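Local atomic coordinates of ferritin, putative (Archaeoglobus fulgidus, PDB entry 5LS9), a protein that probably oxidises and stores iron inside a hollow shell of 24 subunits, here an archaeal ferritin humanized as a tool for cell-targeted delivery. Residues M29-F33 and A88-V92. The protein carries 10 engineered substitutions. Numbering follows the deposited sequence.
Sequences MASYF and AFEHV
Two helical segments, 29-33 of helix 6-35 and 88-92 of helix 85-112, run antiparallel at 168°, their axes no closer than 12.3 Å. At that spacing long side chains from 29-33 must bridge the gap; the nearest CA atoms, those of Met-29 and Ala-88, are 7.6 Å apart. Segment 29-33 is α-helical, with Phe-33 N hydrogen-bonded to Met-29 O at 2.8 Å; 88-92 is locally tightened, Ala-88 O accepting from His-91 N (3.1 Å) and weakly from Val-92 N (3.3 Å). No hydrogen bond joins the segments, so the contact is essentially apolar packing that buries 240 Å². Ala-88 points toward the partner: its small CB touches two rings lying on the same side of it, 3.9 Å from Phe-33 CZ and 4.1 Å from Tyr-32 CE2, while its O lies 3.7 Å from Met-29 CE. Phe-89 leaves its backbone sideways, yet its large ring sets CE2 4.4 Å from Phe-33 CZ and fills buried space shared with Trp-44, met edge-to-face, and with Ile-139 and Leu-143 of helix 116-146. Glu-90 lies out of reach of 29-33 and forms a salt bridge with Arg-144. His-91, polar as suits a partly exposed border, has ND1 4.1 Å from Met-29 CE. Val-92, compact and buried about 10 Å from the bound magnesium ion, sets CG2 3.5 Å from Met-29 SD. Met-29 reaches this far because its flexible, unbranched thioether chain is extended (m, t, t). Such side-chain bridging between the antiparallel first and third helices, 6-35 and 85-112, is characteristic of the hydrophobic core of the ferritin four-helix bundle.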
loop_
_atom_site.group_PDB
_atom_site.type_symbol
_atom_site.label_atom_id
_atom_site.label_comp_id
_atom_site.label_asym_id
_atom_site.label_seq_id
_atom_site.Cartn_x
_atom_site.Cartn_y
_atom_site.Cartn_z
ATOM N N MET F 29 -48.524 -31.408 -0.023
ATOM C CA MET F 29 -49.068 -30.079 0.276
ATOM C C MET F 29 -48.599 -29.058 -0.765
ATOM O O MET F 29 -49.382 -28.209 -1.200
ATOM C CB MET F 29 -48.705 -29.629 1.692
ATOM C CG MET F 29 -49.572 -30.268 2.761
ATOM S SD MET F 29 -48.866 -30.156 4.410
ATOM C CE MET F 29 -50.145 -30.948 5.375
ATOM N N ALA F 30 -47.333 -29.159 -1.180
ATOM C CA ALA F 30 -46.785 -28.289 -2.234
ATOM C C ALA F 30 -47.625 -28.366 -3.507
ATOM O O ALA F 30 -47.922 -27.344 -4.124
ATOM C CB ALA F 30 -45.338 -28.655 -2.537
ATOM N N SER F 31 -48.008 -29.582 -3.887
ATOM C CA SER F 31 -48.877 -29.794 -5.036
ATOM C C SER F 31 -50.246 -29.161 -4.802
ATOM O O SER F 31 -50.801 -28.520 -5.700
ATOM C CB SER F 31 -49.032 -31.289 -5.301
ATOM O OG SER F 31 -49.663 -31.925 -4.211
ATOM N N TYR F 32 -50.781 -29.348 -3.596
ATOM C CA TYR F 32 -52.068 -28.762 -3.221
ATOM C C TYR F 32 -52.041 -27.242 -3.408
ATOM O O TYR F 32 -52.909 -26.677 -4.085
ATOM C CB TYR F 32 -52.445 -29.151 -1.782
ATOM C CG TYR F 32 -53.559 -28.322 -1.172
ATOM C CD1 TYR F 32 -54.874 -28.441 -1.621
ATOM C CD2 TYR F 32 -53.298 -27.422 -0.145
ATOM C CE1 TYR F 32 -55.893 -27.677 -1.065
ATOM C CE2 TYR F 32 -54.309 -26.657 0.414
ATOM C CZ TYR F 32 -55.600 -26.786 -0.046
ATOM O OH TYR F 32 -56.588 -26.022 0.520
ATOM N N PHE F 33 -51.026 -26.596 -2.832
ATOM C CA PHE F 33 -50.879 -25.136 -2.908
ATOM C C PHE F 33 -50.558 -24.660 -4.323
ATOM O O PHE F 33 -50.882 -23.523 -4.685
ATOM C CB PHE F 33 -49.799 -24.647 -1.934
ATOM C CG PHE F 33 -50.238 -24.626 -0.497
ATOM C CD1 PHE F 33 -51.095 -23.639 -0.039
ATOM C CD2 PHE F 33 -49.784 -25.577 0.403
ATOM C CE1 PHE F 33 -51.501 -23.608 1.285
ATOM C CE2 PHE F 33 -50.189 -25.556 1.726
ATOM C CZ PHE F 33 -51.049 -24.570 2.169
ATOM N N ALA F 88 -54.998 -26.866 6.092
ATOM C CA ALA F 88 -53.759 -27.498 5.656
ATOM C C ALA F 88 -52.696 -27.364 6.728
ATOM O O ALA F 88 -52.127 -28.362 7.157
ATOM C CB ALA F 88 -53.268 -26.867 4.360
ATOM N N PHE F 89 -52.447 -26.129 7.164
ATOM C CA PHE F 89 -51.405 -25.852 8.163
ATOM C C PHE F 89 -51.760 -26.300 9.577
ATOM O O PHE F 89 -50.873 -26.434 10.412
ATOM C CB PHE F 89 -51.019 -24.367 8.181
ATOM C CG PHE F 89 -49.762 -24.060 7.414
ATOM C CD1 PHE F 89 -48.535 -24.538 7.856
ATOM C CD2 PHE F 89 -49.801 -23.289 6.257
ATOM C CE1 PHE F 89 -47.372 -24.258 7.158
ATOM C CE2 PHE F 89 -48.641 -23.004 5.556
ATOM C CZ PHE F 89 -47.425 -23.485 6.008
ATOM N N GLU F 90 -53.046 -26.509 9.853
ATOM C CA GLU F 90 -53.455 -27.111 11.124
ATOM C C GLU F 90 -53.190 -28.617 11.161
ATOM O O GLU F 90 -53.109 -29.203 12.243
ATOM C CB GLU F 90 -54.919 -26.816 11.435
ATOM C CG GLU F 90 -55.126 -25.430 12.009
ATOM C CD GLU F 90 -56.572 -25.152 12.345
ATOM O OE1 GLU F 90 -57.405 -25.193 11.416
ATOM O OE2 GLU F 90 -56.872 -24.886 13.529
ATOM N N HIS F 91 -53.048 -29.237 9.991
ATOM C CA HIS F 91 -52.615 -30.633 9.913
ATOM C C HIS F 91 -51.106 -30.754 10.128
ATOM O O HIS F 91 -50.635 -31.700 10.771
ATOM C CB HIS F 91 -52.991 -31.256 8.573
ATOM C CG HIS F 91 -52.965 -32.751 8.584
ATOM N ND1 HIS F 91 -51.911 -33.482 8.079
ATOM C CD2 HIS F 91 -53.859 -33.654 9.054
ATOM C CE1 HIS F 91 -52.162 -34.771 8.226
ATOM N NE2 HIS F 91 -53.338 -34.902 8.815
ATOM N N VAL F 92 -50.359 -29.794 9.585
ATOM C CA VAL F 92 -48.905 -29.740 9.756
ATOM C C VAL F 92 -48.556 -29.717 11.247
ATOM O O VAL F 92 -47.717 -30.491 11.705
ATOM C CB VAL F 92 -48.295 -28.505 9.038
ATOM C CG1 VAL F 92 -46.825 -28.311 9.396
ATOM C CG2 VAL F 92 -48.448 -28.637 7.530
#